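Local coordinates for protein malonyl CoA-ACP transacylase (Xanthomonas oryzae pv. oryzae, PDB 3K89) that probably transfers the malonyl group from malonyl-CoA to holo-acyl carrier protein, releasing CoA, a step that supplies malonyl units for bacterial fatty acid synthesis, at residues Gly96-Leu101 / Gln247-Gln252; Gly105-His110 / Leu221-Pro226; Asn164-Ile169 / Ile287-Lys292. All coordinates share one frame; numbering follows the deposited sequence.

Interaction 1: Gly96-Leu101 / Gln247-Gln252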
loop_
_atom_site.group_PDB
_atom_site.type_symbol
_atom_site.label_atom_id
_atom_site.label_comp_id
_atom_site.label_asym_id
_atom_site.label_seq_id
_atom_site.Cartn_x
_atom_site.Cartn_y
_atom_site.Cartn_z
ATOM N N GLY A 96 -0.454 -0.465 -2.693
ATOM C CA GLY A 96 -1.746 -1.157 -2.749
ATOM C C GLY A 96 -2.806 -0.453 -3.570
ATOM O O GLY A 96 -3.741 -1.088 -4.044
ATOM N N GLU A 97 -2.694 0.858 -3.715
ATOM C CA GLU A 97 -3.627 1.597 -4.570
ATOM C C GLU A 97 -3.509 1.119 -6.024
ATOM O O GLU A 97 -4.497 1.082 -6.772
ATOM C CB GLU A 97 -3.324 3.090 -4.446
ATOM C CG GLU A 97 -4.298 4.031 -5.137
ATOM C CD GLU A 97 -4.226 5.415 -4.523
ATOM O OE1 GLU A 97 -4.217 5.507 -3.278
ATOM O OE2 GLU A 97 -4.180 6.413 -5.276
ATOM N N TYR A 98 -2.292 0.756 -6.436
ATOM C CA TYR A 98 -2.113 0.212 -7.786
ATOM C C TYR A 98 -2.711 -1.180 -7.910
ATOM O O TYR A 98 -3.340 -1.520 -8.921
ATOM C CB TYR A 98 -0.610 0.188 -8.114
ATOM C CG TYR A 98 -0.052 1.586 -8.277
ATOM C CD1 TYR A 98 0.364 2.346 -7.164
ATOM C CD2 TYR A 98 0.104 2.130 -9.550
ATOM C CE1 TYR A 98 0.851 3.640 -7.318
ATOM C CE2 TYR A 98 0.599 3.407 -9.718
ATOM C CZ TYR A 98 0.974 4.151 -8.606
ATOM O OH TYR A 98 1.458 5.411 -8.800
ATOM N N THR A 99 -2.529 -1.984 -6.869
ATOM C CA THR A 99 -3.165 -3.297 -6.836
ATOM C C THR A 99 -4.681 -3.130 -6.988
ATOM O O THR A 99 -5.303 -3.876 -7.749
ATOM C CB THR A 99 -2.822 -4.027 -5.538
ATOM O OG1 THR A 99 -1.411 -3.864 -5.263
ATOM C CG2 THR A 99 -3.138 -5.512 -5.672
ATOM N N ALA A 100 -5.257 -2.155 -6.284
ATOM C CA ALA A 100 -6.703 -1.869 -6.360
ATOM C C ALA A 100 -7.121 -1.506 -7.786
ATOM O O ALA A 100 -8.163 -1.965 -8.267
ATOM C CB ALA A 100 -7.074 -0.774 -5.399
ATOM N N LEU A 101 -6.295 -0.709 -8.462
ATOM C CA LEU A 101 -6.611 -0.297 -9.826
ATOM C C LEU A 101 -6.560 -1.481 -10.796
ATOM O O LEU A 101 -7.355 -1.535 -11.742
ATOM C CB LEU A 101 -5.709 0.854 -10.284
ATOM C CG LEU A 101 -6.034 2.162 -9.558
ATOM C CD1 LEU A 101 -4.871 3.141 -9.712
ATOM C CD2 LEU A 101 -7.312 2.804 -10.091
ATOM N N GLN A 247 -3.581 11.807 -11.953
ATOM C CA GLN A 247 -3.098 12.955 -11.184
ATOM C C GLN A 247 -3.050 12.630 -9.685
ATOM O O GLN A 247 -2.110 13.017 -8.989
ATOM C CB GLN A 247 -3.959 14.206 -11.436
ATOM C CG GLN A 247 -3.502 15.484 -10.680
ATOM C CD GLN A 247 -2.060 15.899 -10.954
ATOM O OE1 GLN A 247 -1.477 15.556 -11.985
ATOM N NE2 GLN A 247 -1.476 16.642 -10.019
ATOM N N ALA A 248 -4.055 11.896 -9.203
ATOM C CA ALA A 248 -4.077 11.497 -7.805
ATOM C C ALA A 248 -2.959 10.524 -7.473
ATOM O O ALA A 248 -2.489 10.518 -6.331
ATOM C CB ALA A 248 -5.437 10.894 -7.422
ATOM N N LEU A 249 -2.528 9.712 -8.452
ATOM C CA LEU A 249 -1.368 8.837 -8.272
ATOM C C LEU A 249 -0.041 9.600 -8.286
ATOM O O LEU A 249 0.892 9.254 -7.545
ATOM C CB LEU A 249 -1.319 7.735 -9.341
ATOM C CG LEU A 249 -2.448 6.711 -9.240
ATOM C CD1 LEU A 249 -2.504 5.906 -10.528
ATOM C CD2 LEU A 249 -2.262 5.755 -8.025
ATOM N N VAL A 250 0.043 10.633 -9.118
ATOM C CA VAL A 250 1.236 11.489 -9.118
ATOM C C VAL A 250 1.356 12.180 -7.744
ATOM O O VAL A 250 2.403 12.110 -7.080
ATOM C CB VAL A 250 1.186 12.521 -10.260
ATOM C CG1 VAL A 250 2.295 13.595 -10.069
ATOM C CG2 VAL A 250 1.363 11.815 -11.601
ATOM N N GLU A 251 0.279 12.839 -7.321
ATOM C CA GLU A 251 0.241 13.510 -6.027
ATOM C C GLU A 251 0.463 12.547 -4.876
ATOM O O GLU A 251 1.115 12.913 -3.895
ATOM C CB GLU A 251 -1.081 14.235 -5.842
ATOM C CG GLU A 251 -1.259 15.379 -6.809
ATOM C CD GLU A 251 -2.672 15.952 -6.739
ATOM O OE1 GLU A 251 -3.513 15.443 -5.963
ATOM O OE2 GLU A 251 -2.948 16.899 -7.485
ATOM N N GLN A 252 -0.077 11.325 -4.986
ATOM C CA GLN A 252 0.125 10.305 -3.957
ATOM C C GLN A 252 1.595 10.169 -3.568
ATOM O O GLN A 252 1.907 9.975 -2.392
ATOM C CB GLN A 252 -0.386 8.934 -4.442
ATOM C CG GLN A 252 -0.525 7.915 -3.318
ATOM C CD GLN A 252 -0.132 6.516 -3.730
ATOM O OE1 GLN A 252 0.961 6.303 -4.261
ATOM N NE2 GLN A 252 -1.008 5.534 -3.467
HETATM O O HOH W 1 -3.818 8.965 -4.248
HETATM O O HOH W 2 2.080 6.956 -6.636
#

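Interaction 2: Gly105-His110 / Leu221-Pro226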
loop_
_atom_site.group_PDB
_atom_site.type_symbol
_atom_site.label_atom_id
_atom_site.label_comp_id
_atom_site.label_asym_id
_atom_site.label_seq_id
_atom_site.Cartn_x
_atom_site.Cartn_y
_atom_site.Cartn_z
ATOM N N GLY A 105 -9.852 -3.342 -12.824
ATOM C CA GLY A 105 -9.750 -3.436 -14.275
ATOM C C GLY A 105 -9.284 -2.174 -14.986
ATOM O O GLY A 105 -9.384 -2.067 -16.214
ATOM N N VAL A 106 -8.748 -1.228 -14.221
ATOM C CA VAL A 106 -8.236 0.026 -14.808
ATOM C C VAL A 106 -6.953 -0.216 -15.597
ATOM O O VAL A 106 -6.761 0.346 -16.680
ATOM C CB VAL A 106 -7.998 1.076 -13.698
ATOM C CG1 VAL A 106 -7.376 2.368 -14.245
ATOM C CG2 VAL A 106 -9.320 1.438 -13.022
ATOM N N LEU A 107 -6.049 -0.991 -15.005
ATOM C CA LEU A 107 -4.808 -1.405 -15.632
ATOM C C LEU A 107 -4.766 -2.927 -15.770
ATOM O O LEU A 107 -5.222 -3.642 -14.877
ATOM C CB LEU A 107 -3.614 -0.994 -14.768
ATOM C CG LEU A 107 -3.306 0.507 -14.708
ATOM C CD1 LEU A 107 -2.225 0.716 -13.647
ATOM C CD2 LEU A 107 -2.841 1.044 -16.050
ATOM N N SER A 108 -4.184 -3.422 -16.856
ATOM C CA SER A 108 -3.861 -4.864 -16.930
ATOM C C SER A 108 -2.844 -5.225 -15.849
ATOM O O SER A 108 -2.091 -4.367 -15.383
ATOM C CB SER A 108 -3.291 -5.217 -18.305
ATOM O OG SER A 108 -2.006 -4.623 -18.477
ATOM N N LEU A 109 -2.806 -6.504 -15.469
ATOM C CA LEU A 109 -1.799 -6.950 -14.495
ATOM C C LEU A 109 -0.379 -6.735 -15.031
ATOM O O LEU A 109 0.513 -6.273 -14.305
ATOM C CB LEU A 109 -2.044 -8.413 -14.102
ATOM C CG LEU A 109 -0.979 -9.072 -13.217
ATOM C CD1 LEU A 109 -0.778 -8.331 -11.899
ATOM C CD2 LEU A 109 -1.386 -10.537 -13.008
ATOM N N HIS A 110 -0.182 -7.036 -16.311
ATOM C CA HIS A 110 1.114 -6.820 -16.977
ATOM C C HIS A 110 1.589 -5.361 -16.806
ATOM O O HIS A 110 2.725 -5.106 -16.369
ATOM C CB HIS A 110 0.967 -7.122 -18.471
ATOM C CG HIS A 110 2.240 -6.995 -19.248
ATOM N ND1 HIS A 110 2.721 -5.783 -19.705
ATOM C CD2 HIS A 110 3.127 -7.931 -19.662
ATOM C CE1 HIS A 110 3.852 -5.979 -20.361
ATOM N NE2 HIS A 110 4.123 -7.271 -20.345
ATOM N N LEU A 221 0.549 4.231 -21.011
ATOM C CA LEU A 221 -0.285 3.032 -20.836
ATOM C C LEU A 221 -1.754 3.256 -21.168
ATOM O O LEU A 221 -2.238 4.383 -21.212
ATOM C CB LEU A 221 -0.172 2.528 -19.390
ATOM C CG LEU A 221 1.244 2.294 -18.837
ATOM C CD1 LEU A 221 1.180 1.990 -17.335
ATOM C CD2 LEU A 221 2.038 1.199 -19.567
ATOM N N SER A 222 -2.449 2.144 -21.397
ATOM C CA SER A 222 -3.885 2.113 -21.583
ATOM C C SER A 222 -4.577 2.094 -20.214
ATOM O O SER A 222 -4.281 1.236 -19.373
ATOM C CB SER A 222 -4.246 0.854 -22.385
ATOM O OG SER A 222 -5.640 0.756 -22.573
ATOM N N TRP A 223 -5.472 3.054 -20.003
ATOM C CA TRP A 223 -6.258 3.195 -18.776
ATOM C C TRP A 223 -7.705 2.925 -19.111
ATOM O O TRP A 223 -8.247 3.477 -20.075
ATOM C CB TRP A 223 -6.064 4.596 -18.160
ATOM C CG TRP A 223 -4.657 4.752 -17.649
ATOM C CD1 TRP A 223 -3.532 4.909 -18.403
ATOM C CD2 TRP A 223 -4.221 4.683 -16.284
ATOM N NE1 TRP A 223 -2.420 4.961 -17.594
ATOM C CE2 TRP A 223 -2.815 4.808 -16.291
ATOM C CE3 TRP A 223 -4.879 4.533 -15.053
ATOM C CZ2 TRP A 223 -2.047 4.796 -15.113
ATOM C CZ3 TRP A 223 -4.113 4.512 -13.875
ATOM C CH2 TRP A 223 -2.715 4.640 -13.923
ATOM N N HIS A 224 -8.323 2.043 -18.333
ATOM C CA HIS A 224 -9.715 1.659 -18.526
ATOM C C HIS A 224 -10.604 2.188 -17.410
ATOM O O HIS A 224 -10.126 2.492 -16.297
ATOM C CB HIS A 224 -9.800 0.133 -18.600
ATOM C CG HIS A 224 -8.865 -0.463 -19.601
ATOM N ND1 HIS A 224 -9.114 -0.434 -20.958
ATOM C CD2 HIS A 224 -7.667 -1.073 -19.454
ATOM C CE1 HIS A 224 -8.117 -1.011 -21.601
ATOM N NE2 HIS A 224 -7.219 -1.400 -20.713
ATOM N N ALA A 225 -11.903 2.290 -17.694
ATOM C CA ALA A 225 -12.879 2.721 -16.692
ATOM C C ALA A 225 -12.919 1.709 -15.531
ATOM O O ALA A 225 -12.903 0.494 -15.770
ATOM C CB ALA A 225 -14.254 2.859 -17.326
ATOM N N PRO A 226 -12.910 2.195 -14.277
ATOM C CA PRO A 226 -12.929 1.217 -13.181
ATOM C C PRO A 226 -14.277 0.509 -13.061
ATOM O O PRO A 226 -15.330 1.143 -13.170
ATOM C CB PRO A 226 -12.656 2.062 -11.929
ATOM C CG PRO A 226 -13.060 3.458 -12.313
ATOM C CD PRO A 226 -12.750 3.575 -13.790
HETATM O O HOH W 3 -12.468 -1.805 -16.980
HETATM O O HOH W 4 -3.345 -1.368 -18.935
#

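Interaction 3: Asn164-Ile169 / Ile287-Lys292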
loop_
_atom_site.group_PDB
_atom_site.type_symbol
_atom_site.label_atom_id
_atom_site.label_comp_id
_atom_site.label_asym_id
_atom_site.label_seq_id
_atom_site.Cartn_x
_atom_site.Cartn_y
_atom_site.Cartn_z
ATOM N N ASN A 164 -1.665 6.477 9.507
ATOM C CA ASN A 164 -2.066 5.066 9.473
ATOM C C ASN A 164 -3.204 4.668 10.389
ATOM O O ASN A 164 -4.007 3.843 10.020
ATOM C CB ASN A 164 -0.859 4.129 9.632
ATOM C CG ASN A 164 -0.019 4.088 8.382
ATOM O OD1 ASN A 164 -0.530 4.368 7.297
ATOM N ND2 ASN A 164 1.264 3.744 8.514
ATOM N N SER A 165 -3.248 5.252 11.581
ATOM C CA SER A 165 -4.383 5.079 12.482
ATOM C C SER A 165 -4.228 6.139 13.554
ATOM O O SER A 165 -3.177 6.756 13.646
ATOM C CB SER A 165 -4.391 3.681 13.111
ATOM O OG SER A 165 -3.375 3.525 14.077
ATOM N N PRO A 166 -5.271 6.361 14.369
ATOM C CA PRO A 166 -4.980 7.188 15.534
ATOM C C PRO A 166 -3.856 6.498 16.309
ATOM O O PRO A 166 -3.869 5.272 16.458
ATOM C CB PRO A 166 -6.311 7.192 16.299
ATOM C CG PRO A 166 -7.341 6.936 15.239
ATOM C CD PRO A 166 -6.688 5.975 14.290
ATOM N N GLY A 167 -2.833 7.252 16.700
ATOM C CA GLY A 167 -1.683 6.650 17.386
ATOM C C GLY A 167 -0.695 5.861 16.527
ATOM O O GLY A 167 0.152 5.125 17.061
ATOM N N GLN A 168 -0.812 5.967 15.199
ATOM C CA GLN A 168 0.281 5.558 14.315
ATOM C C GLN A 168 0.461 6.534 13.160
ATOM O O GLN A 168 -0.397 6.642 12.281
ATOM C CB GLN A 168 0.163 4.124 13.767
ATOM C CG GLN A 168 1.462 3.788 12.972
ATOM C CD GLN A 168 1.495 2.440 12.265
ATOM O OE1 GLN A 168 1.098 1.400 12.814
ATOM N NE2 GLN A 168 2.030 2.450 11.048
ATOM N N ILE A 169 1.579 7.245 13.182
ATOM C CA ILE A 169 1.983 8.094 12.065
ATOM C C ILE A 169 3.380 7.685 11.676
ATOM O O ILE A 169 4.231 7.417 12.537
ATOM C CB ILE A 169 1.987 9.599 12.422
ATOM C CG1 ILE A 169 0.589 10.100 12.732
ATOM C CG2 ILE A 169 2.582 10.435 11.292
ATOM C CD1 ILE A 169 0.595 11.583 13.080
ATOM N N ILE A 287 -7.081 -0.924 10.558
ATOM C CA ILE A 287 -8.530 -0.766 10.448
ATOM C C ILE A 287 -9.188 -0.954 11.828
ATOM O O ILE A 287 -10.059 -0.164 12.198
ATOM C CB ILE A 287 -9.132 -1.727 9.405
ATOM C CG1 ILE A 287 -8.755 -1.274 7.984
ATOM C CG2 ILE A 287 -10.671 -1.754 9.507
ATOM C CD1 ILE A 287 -8.857 -2.371 6.925
ATOM N N LYS A 288 -8.751 -1.969 12.570
ATOM C CA LYS A 288 -9.290 -2.241 13.920
ATOM C C LYS A 288 -9.055 -1.076 14.876
ATOM O O LYS A 288 -9.844 -0.859 15.811
ATOM C CB LYS A 288 -8.713 -3.539 14.501
ATOM C CG LYS A 288 -9.106 -4.799 13.729
ATOM C CD LYS A 288 -8.721 -6.064 14.474
ATOM C CE LYS A 288 -8.006 -7.075 13.564
ATOM N NZ LYS A 288 -8.562 -7.176 12.178
ATOM N N ARG A 289 -7.974 -0.328 14.653
ATOM C CA ARG A 289 -7.661 0.850 15.466
ATOM C C ARG A 289 -8.447 2.083 15.013
ATOM O O ARG A 289 -8.810 2.928 15.834
ATOM C CB ARG A 289 -6.145 1.113 15.484
ATOM C CG ARG A 289 -5.673 2.235 16.408
ATOM C CD ARG A 289 -5.898 1.905 17.888
ATOM N NE ARG A 289 -5.680 3.079 18.734
ATOM C CZ ARG A 289 -6.571 4.051 18.912
ATOM N NH1 ARG A 289 -7.754 3.992 18.309
ATOM N NH2 ARG A 289 -6.279 5.085 19.697
ATOM N N ILE A 290 -8.712 2.180 13.711
ATOM C CA ILE A 290 -9.437 3.310 13.141
ATOM C C ILE A 290 -10.931 3.274 13.498
ATOM O O ILE A 290 -11.519 4.288 13.904
ATOM C CB ILE A 290 -9.248 3.365 11.599
ATOM C CG1 ILE A 290 -7.785 3.673 11.259
ATOM C CG2 ILE A 290 -10.144 4.441 10.978
ATOM C CD1 ILE A 290 -7.351 3.192 9.859
ATOM N N ASP A 291 -11.528 2.102 13.352
ATOM C CA ASP A 291 -12.960 1.962 13.559
ATOM C C ASP A 291 -13.245 0.563 14.077
ATOM O O ASP A 291 -13.241 -0.418 13.326
ATOM C CB ASP A 291 -13.715 2.252 12.264
ATOM C CG ASP A 291 -15.232 2.251 12.444
ATOM O OD1 ASP A 291 -15.736 1.631 13.414
ATOM O OD2 ASP A 291 -15.914 2.861 11.593
ATOM N N LYS A 292 -13.516 0.491 15.381
ATOM C CA LYS A 292 -13.630 -0.785 16.089
ATOM C C LYS A 292 -14.862 -1.607 15.703
ATOM O O LYS A 292 -14.960 -2.784 16.039
ATOM C CB LYS A 292 -13.629 -0.531 17.598
ATOM C CG LYS A 292 -12.293 -0.046 18.151
ATOM C CD LYS A 292 -12.423 0.444 19.592
ATOM C CE LYS A 292 -12.306 -0.695 20.587
ATOM N NZ LYS A 292 -12.612 -0.245 21.976
#

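Interaction 1: Gly96-Leu101 / Gln247-Gln252
Glu97 and Gln252 meet tip to tip across two helices that run nearly antiparallel; the axes of 96-101 and 247-252 come within 11.9 Å of each other. With CG anti to the backbone N (chi1 -173°), the Glu97 chain extends straight across the gap. Its CB already lies 3.5 Å from Gln252 NE2, CG passes beside Leu249 CD2, and the carboxylate then divides its oxygens. OE1 takes a weak, bent hydrogen bond from Gln252 NE2 (3.2 Å, 143° at the hydrogen), the two planes being turned 65° apart, and is also bonded by the backbone N of Asn233. OE2 lies 3.4 Å from Leu249 CD2 and accepts from a water that also donates to Ala248 O. Helix 95-103 follows strand 86-92 through what looks like the nucleophile elbow of the acyltransferase fold, a GxSxG turn containing Ser94, the predicted nucleophile. Gln252 belongs to the surroundings of that site: NE2 also bonds Ser94 O, OE1 is held by Arg119, and the backbone O of Gln252 bonds ND1 of His203, the other predicted catalytic residue. Alongside these polar contacts, Leu249 CD2 sits over one face of the Tyr98 ring, 4.0 Å from its centroid and displaced toward the rim, while Leu249 CD1 meets Leu101 CD1 at 3.7 Å. A second water, in the Tyr98 ring plane, accepts from Tyr98 OH and donates to Leu249 O and Gln252 OE1.

Interaction 2: Gly105-His110 / Leu221-Pro226
Leu107 CD2 rests almost squarely over the six-membered ring of Trp223, 3.8 Å from its centroid and 11° off the ring normal, a CH-pi contact in which the two side chains lie side by side and point the same way. Although Leu107 sets out away from 221-226, with CG beside the backbone N (chi1 -71°) its end comes nearer and CD2 lies over the indole, with CD1 near Trp223 CH2. Val106 CG1 comes to the same ring system obliquely, 3.4 Å from Trp223 CE3, and the other branch, CG2, lies 3.6 Å from Pro226 CB. The indole is fixed from outside the contact: NE1 donates to Met218 O, Arg246 makes a cation-pi contact, and helix 242-254 packs against it. Residues 105-108 lie in the connection between helices 95-103 and 109-126. Gly105, at positive phi, ends the first helix in a Schellman motif, and Ser108 is the N-cap of the second, its OG accepting from the backbone N of Asp111. Residues 221-226 form an extended loop leading from helix 208-219 toward strand 231-232. Where the two backbones draw together, His224 N donates to Val106 O at 2.8 Å, while the CA-H of Val106 points back to His224 O. Farther out, His224 CB touches Gly105 O at 3.3 Å. Two waters span the polar margin, one donating to both Gly105 O and Ala225 O, the other accepting from Ser108 N and donating to Ser222 O.

Interaction 3: Asn164-Ile169 / Ile287-Lys292
Arg289 and Ile290, at the end of helix 282-290, press against the hairpin turn at Ser165 and Pro166 without a hydrogen bond between the two segments. Arg289 leaves the helix with CG anti to the backbone N (chi1 -174°) and then bends at chi2 (66°), which lays its chain along the turn. CG lies against both Ser165 OG and Pro166 O, 3.5 Å from each. Farther along, the guanidinium turns one face to the same carbonyl oxygen: Pro166 O stands 3.5 Å above its plane, displaced toward the rim, and Pro166 CB is 4.0 Å from Arg289 NH2. The oxygen thus lies over a face of the guanidinium, where any attraction to the positive charge would be electrostatic. Ile290 supplies the apolar half. Its CG1 touches Ser165 CB and, at 4.0 Å, Pro166 CD, the Pro166 and Ile290 side chains crossing at about a right angle, while CD1 reaches the backbone oxygen of Asn164 at 3.4 Å. The turn itself is a type II beta turn from Ser165 to Gln168, with Gly167 at positive phi, linking antiparallel strands 158-165 and 168-172 of the mixed sheet, in the smaller subdomain of the acyltransferase fold. At its base Asn164 and Ser165 both face Gln168 in a classic beta bulge, their two backbone N atoms donating to Gln168 O, while Gln168 N returns a bond to Ser165 O. Backbone bonds between Gly167 and Gly139 and between Ile169 and Val137 tie the hairpin to strand 132-138 and the residue that follows it. On the helix side, Val263 of helix 259-268 backs both Ile287 and Ile290. Asn164 packs on Trp259 and Leu286, and its side chain comes within about 4 Å of a bound glycerol.

Interactions 1 and 2 are neighbours, their centres 12 Å apart, and are joined through helices 95-103 and 109-126, which follow each other in the chain, and through helix 242-254: Leu101 O probably accepts a hydrogen bond from Val106 N, and Leu249 CD1 packs on Trp223 CH2. In sequence, both segments of interaction 2 fall between those of interaction 1. Interaction 3, where the mixed sheet meets helix 282-290, is centred 21 Å from interaction 1 and 31 Å from interaction 2, on the opposite side of the molecule's centre from the latter. Its segments alternate with those of the other two, interleaving distant sequence within one acyltransferase domain; the predicted catalytic residues lie close to interaction 1, whereas interaction 2 is away from them.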